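PDB 4MXN: uncharacterized protein from Parabacteroides merdae, which is of unknown function but is probably a carbohydrate-active enzyme of the glycosyl hydrolase family 28 or pectate lyase type, built as a right-handed parallel beta-helix. Local coordinates for residues Gly112-Ser123 with Lys160-Ala170; Val85-Phe93 with Ser129-Ile139. All coordinates share one frame; numbering follows the deposited sequence. Where two conformers were deposited one is given.

Contact 1 (Gly112-Ser123 with Lys160-Ala170)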
# COMPACT_ATOMS: atom_id res chain seq x y z
N GLY A 112 1.59 -3.97 -10.26
CA GLY A 112 2.26 -2.72 -9.99
C GLY A 112 1.41 -1.63 -9.39
O GLY A 112 0.18 -1.67 -9.45
N ILE A 113 2.10 -0.67 -8.77
CA ILE A 113 1.57 0.57 -8.20
C ILE A 113 2.53 1.66 -8.64
O ILE A 113 3.73 1.55 -8.42
CB ILE A 113 1.38 0.55 -6.66
CG1 ILE A 113 0.39 -0.56 -6.21
CG2 ILE A 113 0.90 1.93 -6.15
CD1 ILE A 113 0.46 -0.89 -4.77
N GLY A 114 1.99 2.70 -9.27
CA GLY A 114 2.78 3.82 -9.76
C GLY A 114 2.03 5.13 -9.73
O GLY A 114 0.89 5.19 -9.25
N GLY A 115 2.67 6.16 -10.26
CA GLY A 115 2.12 7.51 -10.31
C GLY A 115 2.65 8.38 -9.19
O GLY A 115 3.05 7.87 -8.14
N LYS A 116 2.67 9.70 -9.40
CA LYS A 116 3.24 10.63 -8.41
C LYS A 116 2.23 11.08 -7.35
O LYS A 116 2.54 11.96 -6.55
CB LYS A 116 3.84 11.85 -9.13
CG LYS A 116 5.14 11.55 -9.86
CD LYS A 116 5.62 12.80 -10.56
CE LYS A 116 6.73 12.49 -11.53
NZ LYS A 116 7.24 13.73 -12.16
N GLY A 117 1.06 10.43 -7.32
CA GLY A 117 0.00 10.70 -6.35
C GLY A 117 0.34 10.18 -4.97
O GLY A 117 1.45 9.72 -4.72
N ILE A 118 -0.66 10.22 -4.07
CA ILE A 118 -0.50 9.87 -2.66
C ILE A 118 -1.48 8.77 -2.25
O ILE A 118 -2.62 8.73 -2.74
CB ILE A 118 -0.75 11.16 -1.77
CG1 ILE A 118 0.29 12.28 -2.07
CG2 ILE A 118 -0.84 10.88 -0.24
CD1 ILE A 118 -0.14 13.74 -1.61
N ILE A 119 -1.03 7.87 -1.37
CA ILE A 119 -1.84 6.89 -0.64
C ILE A 119 -1.81 7.39 0.80
O ILE A 119 -0.73 7.43 1.41
CB ILE A 119 -1.42 5.41 -0.80
CG1 ILE A 119 -1.22 5.04 -2.28
CG2 ILE A 119 -2.48 4.51 -0.13
CD1 ILE A 119 -0.68 3.53 -2.54
N ASP A 120 -2.97 7.84 1.32
CA ASP A 120 -3.12 8.46 2.65
C ASP A 120 -3.81 7.51 3.62
O ASP A 120 -5.01 7.21 3.46
CB ASP A 120 -3.90 9.80 2.53
CG ASP A 120 -4.02 10.63 3.82
OD1 ASP A 120 -3.68 10.11 4.91
OD2 ASP A 120 -4.53 11.76 3.74
N GLY A 121 -3.06 7.10 4.63
CA GLY A 121 -3.52 6.12 5.62
C GLY A 121 -4.45 6.60 6.70
O GLY A 121 -5.07 5.77 7.38
N ARG A 122 -4.54 7.94 6.92
CA ARG A 122 -5.38 8.55 7.97
C ARG A 122 -5.25 7.78 9.29
O ARG A 122 -6.24 7.41 9.91
CB ARG A 122 -6.86 8.60 7.50
CG ARG A 122 -7.05 9.51 6.29
CD ARG A 122 -8.36 10.25 6.31
NE ARG A 122 -8.54 11.12 7.48
CZ ARG A 122 -9.64 11.13 8.23
NH1 ARG A 122 -10.65 10.31 7.95
NH2 ARG A 122 -9.74 11.96 9.26
N SER A 123 -3.99 7.52 9.69
CA SER A 123 -3.63 6.67 10.82
C SER A 123 -4.41 6.93 12.11
O SER A 123 -4.89 5.96 12.69
CB SER A 123 -2.13 6.75 11.09
OG SER A 123 -1.75 8.01 11.62
N LYS A 160 6.16 -4.23 -9.27
CA LYS A 160 6.77 -2.95 -9.60
C LYS A 160 6.07 -1.82 -8.85
O LYS A 160 4.94 -1.46 -9.17
CB LYS A 160 6.75 -2.73 -11.12
CG LYS A 160 7.49 -1.47 -11.59
CD LYS A 160 7.30 -1.27 -13.08
CE LYS A 160 7.71 0.12 -13.50
NZ LYS A 160 7.54 0.32 -14.97
N ILE A 161 6.75 -1.25 -7.86
CA ILE A 161 6.24 -0.13 -7.07
C ILE A 161 7.09 1.07 -7.41
O ILE A 161 8.31 0.98 -7.34
CB ILE A 161 6.23 -0.41 -5.53
CG1 ILE A 161 5.59 -1.77 -5.14
CG2 ILE A 161 5.60 0.78 -4.72
CD1 ILE A 161 4.10 -1.99 -5.45
N GLU A 162 6.47 2.20 -7.79
CA GLU A 162 7.25 3.40 -8.11
C GLU A 162 6.48 4.70 -7.88
O GLU A 162 5.24 4.71 -7.88
CB GLU A 162 7.75 3.37 -9.57
CG GLU A 162 6.67 3.36 -10.65
CD GLU A 162 7.16 3.54 -12.07
OE1 GLU A 162 8.39 3.62 -12.29
OE2 GLU A 162 6.30 3.60 -12.98
N GLN A 163 7.24 5.80 -7.67
CA GLN A 163 6.87 7.22 -7.64
C GLN A 163 5.90 7.67 -6.56
O GLN A 163 5.88 8.85 -6.23
CB GLN A 163 6.23 7.64 -8.99
CG GLN A 163 7.04 7.32 -10.25
CD GLN A 163 6.17 7.54 -11.46
OE1 GLN A 163 5.19 6.81 -11.71
NE2 GLN A 163 6.49 8.58 -12.23
N VAL A 164 5.01 6.76 -6.10
CA VAL A 164 3.95 7.12 -5.14
C VAL A 164 4.50 7.68 -3.81
O VAL A 164 5.61 7.37 -3.40
CB VAL A 164 2.97 5.94 -4.86
CG1 VAL A 164 2.11 5.63 -6.08
CG2 VAL A 164 3.69 4.68 -4.36
N THR A 165 3.69 8.51 -3.16
CA THR A 165 3.95 9.02 -1.82
C THR A 165 3.05 8.20 -0.91
O THR A 165 1.84 8.16 -1.10
CB THR A 165 3.75 10.55 -1.73
OG1 THR A 165 4.82 11.20 -2.44
CG2 THR A 165 3.73 11.04 -0.29
N LEU A 166 3.67 7.50 0.06
CA LEU A 166 2.97 6.67 1.04
C LEU A 166 2.92 7.49 2.30
O LEU A 166 3.96 7.79 2.89
CB LEU A 166 3.71 5.32 1.21
CG LEU A 166 3.80 4.47 -0.07
CD1 LEU A 166 4.57 3.20 0.16
CD2 LEU A 166 2.40 4.16 -0.62
N GLN A 167 1.72 7.94 2.66
CA GLN A 167 1.60 8.88 3.76
C GLN A 167 0.73 8.39 4.90
O GLN A 167 -0.41 7.97 4.71
CB GLN A 167 1.03 10.18 3.20
CG GLN A 167 0.75 11.30 4.21
CD GLN A 167 0.30 12.54 3.49
OE1 GLN A 167 1.08 13.21 2.81
NE2 GLN A 167 -0.97 12.83 3.56
N ASP A 168 1.26 8.59 6.13
CA ASP A 168 0.54 8.42 7.39
C ASP A 168 -0.14 7.06 7.50
O ASP A 168 -1.32 6.95 7.83
CB ASP A 168 -0.48 9.57 7.55
CG ASP A 168 -1.17 9.64 8.88
OD1 ASP A 168 -0.49 9.43 9.92
OD2 ASP A 168 -2.39 9.93 8.91
N ALA A 169 0.64 6.02 7.27
CA ALA A 169 0.23 4.64 7.35
C ALA A 169 -0.37 4.33 8.73
O ALA A 169 0.19 4.76 9.74
CB ALA A 169 1.44 3.74 7.09
N ALA A 170 -1.51 3.60 8.76
CA ALA A 170 -2.17 3.18 10.00
C ALA A 170 -1.37 2.11 10.72
O ALA A 170 -1.56 1.88 11.91
CB ALA A 170 -3.57 2.67 9.70
O HOH W 1 4.74 11.03 -5.05
O HOH W 2 -3.50 11.54 6.88

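Contact 2 (Val85-Phe93 with Ser129-Ile139)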
# COMPACT_ATOMS: atom_id res chain seq x y z
N VAL A 85 -7.46 7.74 -0.42
CA VAL A 85 -7.55 7.98 1.02
C VAL A 85 -8.30 6.85 1.76
O VAL A 85 -9.35 6.39 1.34
CB VAL A 85 -8.14 9.40 1.35
CG1 VAL A 85 -9.44 9.69 0.61
CG2 VAL A 85 -8.31 9.63 2.84
N ALA A 86 -7.73 6.41 2.86
CA ALA A 86 -8.33 5.39 3.71
C ALA A 86 -9.59 5.90 4.40
O ALA A 86 -9.59 6.99 4.99
CB ALA A 86 -7.33 4.95 4.76
N VAL A 87 -10.66 5.11 4.35
CA VAL A 87 -11.89 5.37 5.09
C VAL A 87 -11.60 5.06 6.59
O VAL A 87 -10.92 4.07 6.84
CB VAL A 87 -13.07 4.53 4.52
CG1 VAL A 87 -12.83 3.02 4.63
CG2 VAL A 87 -14.40 4.93 5.15
N PRO A 88 -12.03 5.89 7.57
CA PRO A 88 -11.66 5.61 8.99
C PRO A 88 -12.60 4.57 9.59
O PRO A 88 -13.38 4.88 10.49
CB PRO A 88 -11.81 6.97 9.66
CG PRO A 88 -12.83 7.70 8.86
CD PRO A 88 -12.78 7.15 7.44
N SER A 89 -12.55 3.33 9.05
CA SER A 89 -13.48 2.27 9.40
C SER A 89 -12.76 0.92 9.38
O SER A 89 -12.42 0.41 8.30
CB SER A 89 -14.64 2.30 8.41
OG SER A 89 -15.58 1.25 8.62
N VAL A 90 -12.55 0.34 10.59
CA VAL A 90 -11.83 -0.94 10.76
C VAL A 90 -12.40 -2.06 9.89
O VAL A 90 -11.63 -2.80 9.27
CB VAL A 90 -11.73 -1.39 12.26
CG1 VAL A 90 -13.11 -1.45 12.95
CG2 VAL A 90 -10.98 -2.71 12.42
N TYR A 91 -13.74 -2.17 9.81
CA TYR A 91 -14.40 -3.25 9.07
C TYR A 91 -14.33 -3.11 7.54
O TYR A 91 -14.62 -4.08 6.82
CB TYR A 91 -15.85 -3.40 9.55
CG TYR A 91 -15.94 -3.73 11.03
CD1 TYR A 91 -15.06 -4.63 11.62
CD2 TYR A 91 -16.88 -3.09 11.85
CE1 TYR A 91 -15.11 -4.90 12.99
CE2 TYR A 91 -16.97 -3.40 13.20
CZ TYR A 91 -16.09 -4.30 13.77
OH TYR A 91 -16.19 -4.64 15.10
N ASP A 92 -13.88 -1.95 7.03
CA ASP A 92 -13.73 -1.74 5.59
C ASP A 92 -12.32 -2.16 5.09
O ASP A 92 -12.03 -2.04 3.90
CB ASP A 92 -14.03 -0.28 5.22
CG ASP A 92 -15.52 -0.02 5.16
OD1 ASP A 92 -16.15 -0.44 4.19
OD2 ASP A 92 -16.06 0.54 6.12
N PHE A 93 -11.48 -2.72 5.98
CA PHE A 93 -10.17 -3.25 5.63
C PHE A 93 -10.22 -4.81 5.74
O PHE A 93 -11.17 -5.35 6.29
CB PHE A 93 -9.04 -2.61 6.48
CG PHE A 93 -8.98 -1.12 6.24
CD1 PHE A 93 -8.53 -0.60 5.03
CD2 PHE A 93 -9.46 -0.22 7.19
CE1 PHE A 93 -8.58 0.78 4.76
CE2 PHE A 93 -9.49 1.16 6.94
CZ PHE A 93 -9.05 1.65 5.73
N SER A 129 -10.84 3.91 15.15
CA SER A 129 -11.94 3.03 14.76
C SER A 129 -11.63 1.60 15.27
O SER A 129 -12.50 0.96 15.88
CB SER A 129 -12.14 3.06 13.25
OG SER A 129 -13.08 2.09 12.84
N VAL A 130 -10.39 1.13 15.07
CA VAL A 130 -9.93 -0.18 15.54
C VAL A 130 -10.07 -0.24 17.08
O VAL A 130 -10.67 -1.19 17.59
CB VAL A 130 -8.48 -0.52 15.10
CG1 VAL A 130 -8.01 -1.86 15.70
CG2 VAL A 130 -8.32 -0.51 13.58
N GLU A 131 -9.50 0.79 17.79
CA GLU A 131 -9.50 0.92 19.25
C GLU A 131 -10.91 0.77 19.82
O GLU A 131 -11.11 0.02 20.77
CB GLU A 131 -8.93 2.29 19.68
CG GLU A 131 -7.41 2.42 19.65
CD GLU A 131 -6.87 3.84 19.54
OE1 GLU A 131 -7.37 4.73 20.26
OE2 GLU A 131 -5.94 4.06 18.73
N GLU A 132 -11.89 1.49 19.23
CA GLU A 132 -13.29 1.50 19.64
C GLU A 132 -13.90 0.09 19.60
O GLU A 132 -14.59 -0.30 20.54
CB GLU A 132 -14.11 2.46 18.77
CG GLU A 132 -13.97 3.91 19.19
CD GLU A 132 -14.36 4.93 18.13
OE1 GLU A 132 -15.23 4.62 17.29
OE2 GLU A 132 -13.80 6.06 18.17
N GLN A 133 -13.65 -0.66 18.51
CA GLN A 133 -14.22 -2.00 18.37
C GLN A 133 -13.57 -2.98 19.34
O GLN A 133 -14.28 -3.81 19.90
CB GLN A 133 -14.19 -2.48 16.91
CG GLN A 133 -15.07 -1.63 15.99
CD GLN A 133 -16.50 -1.59 16.46
OE1 GLN A 133 -17.18 -2.62 16.57
NE2 GLN A 133 -16.96 -0.39 16.82
N LEU A 134 -12.24 -2.83 19.61
CA LEU A 134 -11.53 -3.64 20.61
C LEU A 134 -12.09 -3.40 22.02
O LEU A 134 -12.32 -4.37 22.75
CB LEU A 134 -10.01 -3.35 20.62
CG LEU A 134 -9.18 -3.90 19.49
CD1 LEU A 134 -7.78 -3.29 19.51
CD2 LEU A 134 -9.11 -5.43 19.53
N GLN A 135 -12.29 -2.11 22.39
CA GLN A 135 -12.79 -1.72 23.71
C GLN A 135 -14.21 -2.26 23.96
O GLN A 135 -14.52 -2.64 25.09
CB GLN A 135 -12.74 -0.20 23.90
CG GLN A 135 -11.34 0.37 24.20
CD GLN A 135 -11.27 1.88 24.14
OE1 GLN A 135 -12.02 2.55 23.41
NE2 GLN A 135 -10.32 2.46 24.86
N LYS A 136 -15.05 -2.36 22.90
CA LYS A 136 -16.42 -2.89 22.96
C LYS A 136 -16.42 -4.42 22.95
O LYS A 136 -17.45 -5.04 23.22
CB LYS A 136 -17.26 -2.34 21.79
CG LYS A 136 -17.76 -0.94 22.06
CD LYS A 136 -18.08 -0.21 20.79
CE LYS A 136 -18.42 1.24 21.02
NZ LYS A 136 -17.20 2.07 21.23
N GLY A 137 -15.28 -5.01 22.64
CA GLY A 137 -15.10 -6.46 22.57
C GLY A 137 -15.70 -7.09 21.34
O GLY A 137 -15.94 -8.30 21.32
N HIS A 138 -15.94 -6.28 20.28
CA HIS A 138 -16.50 -6.75 19.01
C HIS A 138 -15.43 -7.47 18.18
O HIS A 138 -15.76 -8.26 17.29
CB HIS A 138 -17.11 -5.58 18.22
CG HIS A 138 -18.32 -4.98 18.88
ND1 HIS A 138 -18.79 -3.73 18.52
CD2 HIS A 138 -19.13 -5.48 19.85
CE1 HIS A 138 -19.84 -3.50 19.28
NE2 HIS A 138 -20.08 -4.52 20.11
N ILE A 139 -14.17 -7.18 18.48
CA ILE A 139 -12.96 -7.80 17.92
C ILE A 139 -11.97 -8.00 19.07
O ILE A 139 -12.06 -7.28 20.08
CB ILE A 139 -12.33 -7.00 16.72
CG1 ILE A 139 -12.03 -5.52 17.09
CG2 ILE A 139 -13.19 -7.14 15.43
CD1 ILE A 139 -11.14 -4.76 16.09
O HOH W 3 -16.96 -7.36 15.31

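Contact 1 (Gly112-Ser123 with Lys160-Ala170)
Two successive coils of the parallel beta-helix stack here, with Ile113 set on Ile161 and Ile119 on Leu166. The Ile113 and Ile161 side chains lie side by side and meet through their CD1 atoms at 3.9 Å. Ile119 and Leu166 do the same, CD1 of Ile119 to CD2 of Leu166 at 3.7 Å. Both pairs point inward, where Ile151 and Met153 of strand 151-154 add to the packing. Such stacks of like aliphatic residues are a hallmark of the beta-helix fold. Strand 112-114 runs parallel to 160-162, and 118-120 to 165-167. The register shifts by one residue in the turn between them. There Gln163, its chain extended beyond CG, brings OE1 to Gly115 N at 3.0 Å, with the donor above the amide plane. A water joins Lys116 O, Gln163 O and Thr165 OG1 at the same corner. On the outer face CG1 of Ile118 packs on CB of Thr165. At the far end the Asp168 carboxylate takes both Ser123 N on OD2 (3.0 Å) and Ser123 OG on OD1 (2.5 Å), each from above its plane. Asp168 CG lies anti to the backbone N (chi1 -172°), which swings the carboxylate across to the start of helix 123-136. Asp168 OD1 also accepts from Ala193 N. Asp120 OD1 receives Arg122 N in an Asx turn.

Contact 2 (Val85-Phe93 with Ser129-Ile139)
Tyr91 OH donates to Gln133 OE1 at 2.7 Å, and the phenol ring and the amide plane stand 74° apart. OE1 lies at the ring edge, nearest CE2 and CZ. Ile139 CG2 lies in the ring plane, 3.8 Å from Tyr91 CE1. Val90 is the apolar centre of the contact. Its CG2 meets Val130 CG2 at 3.6 Å, the two side chains crossing at about a right angle. Its CG1 touches Gln133 CG and also lies over one face of the Tyr91 ring. Val90 N donates to Ser129 OG at 2.9 Å, a fairly straight bond (160°). With OG of Ser129 turned anti to its own N (chi1 173°), the hydroxyl faces the first residue of the 3-10 segment 90-92. The contact thus joins the turn after strand 82-86 to the last turns of helix 123-136, outside the coils of the beta-helix. Gly137, with positive phi, forms a Schellman motif at the C-terminal end of the helix and brings His138 beside Gln133. His138 ND1 donates to Gln133 OE1 at 2.8 Å, with OE1 in the imidazole plane. The Gln133 chain is bent at chi2, and its one oxygen serves both donors. A leucine here would probably leave Tyr91 OH and His138 ND1 without their shared acceptor. A water bridges Tyr91 OH and His138 O. Further out, Ser89 OG donates to Asp92 OD2, and Tyr146 of helix 143-146 packs on Val130 and Ile139.

How the contacts relate
The centre of contact 1 lies about 6 Å from the centre of the chain, that of contact 2 about 18 Å from it. The centres of the two contacts are about 22 Å apart. They are joined by neighbouring strands and by chain continuity. Strand 82-86 leads into the turn of contact 2 and pairs with strand 118-120 of contact 1, where Ala86 N and Asp120 O are 2.9 Å apart, a probable hydrogen bond. Arg122 packs alongside, its CD 3.5 Å from Val85 CG2. Helix 123-136 then runs from the end of segment 112-123 to the residues that meet Val90 and Tyr91.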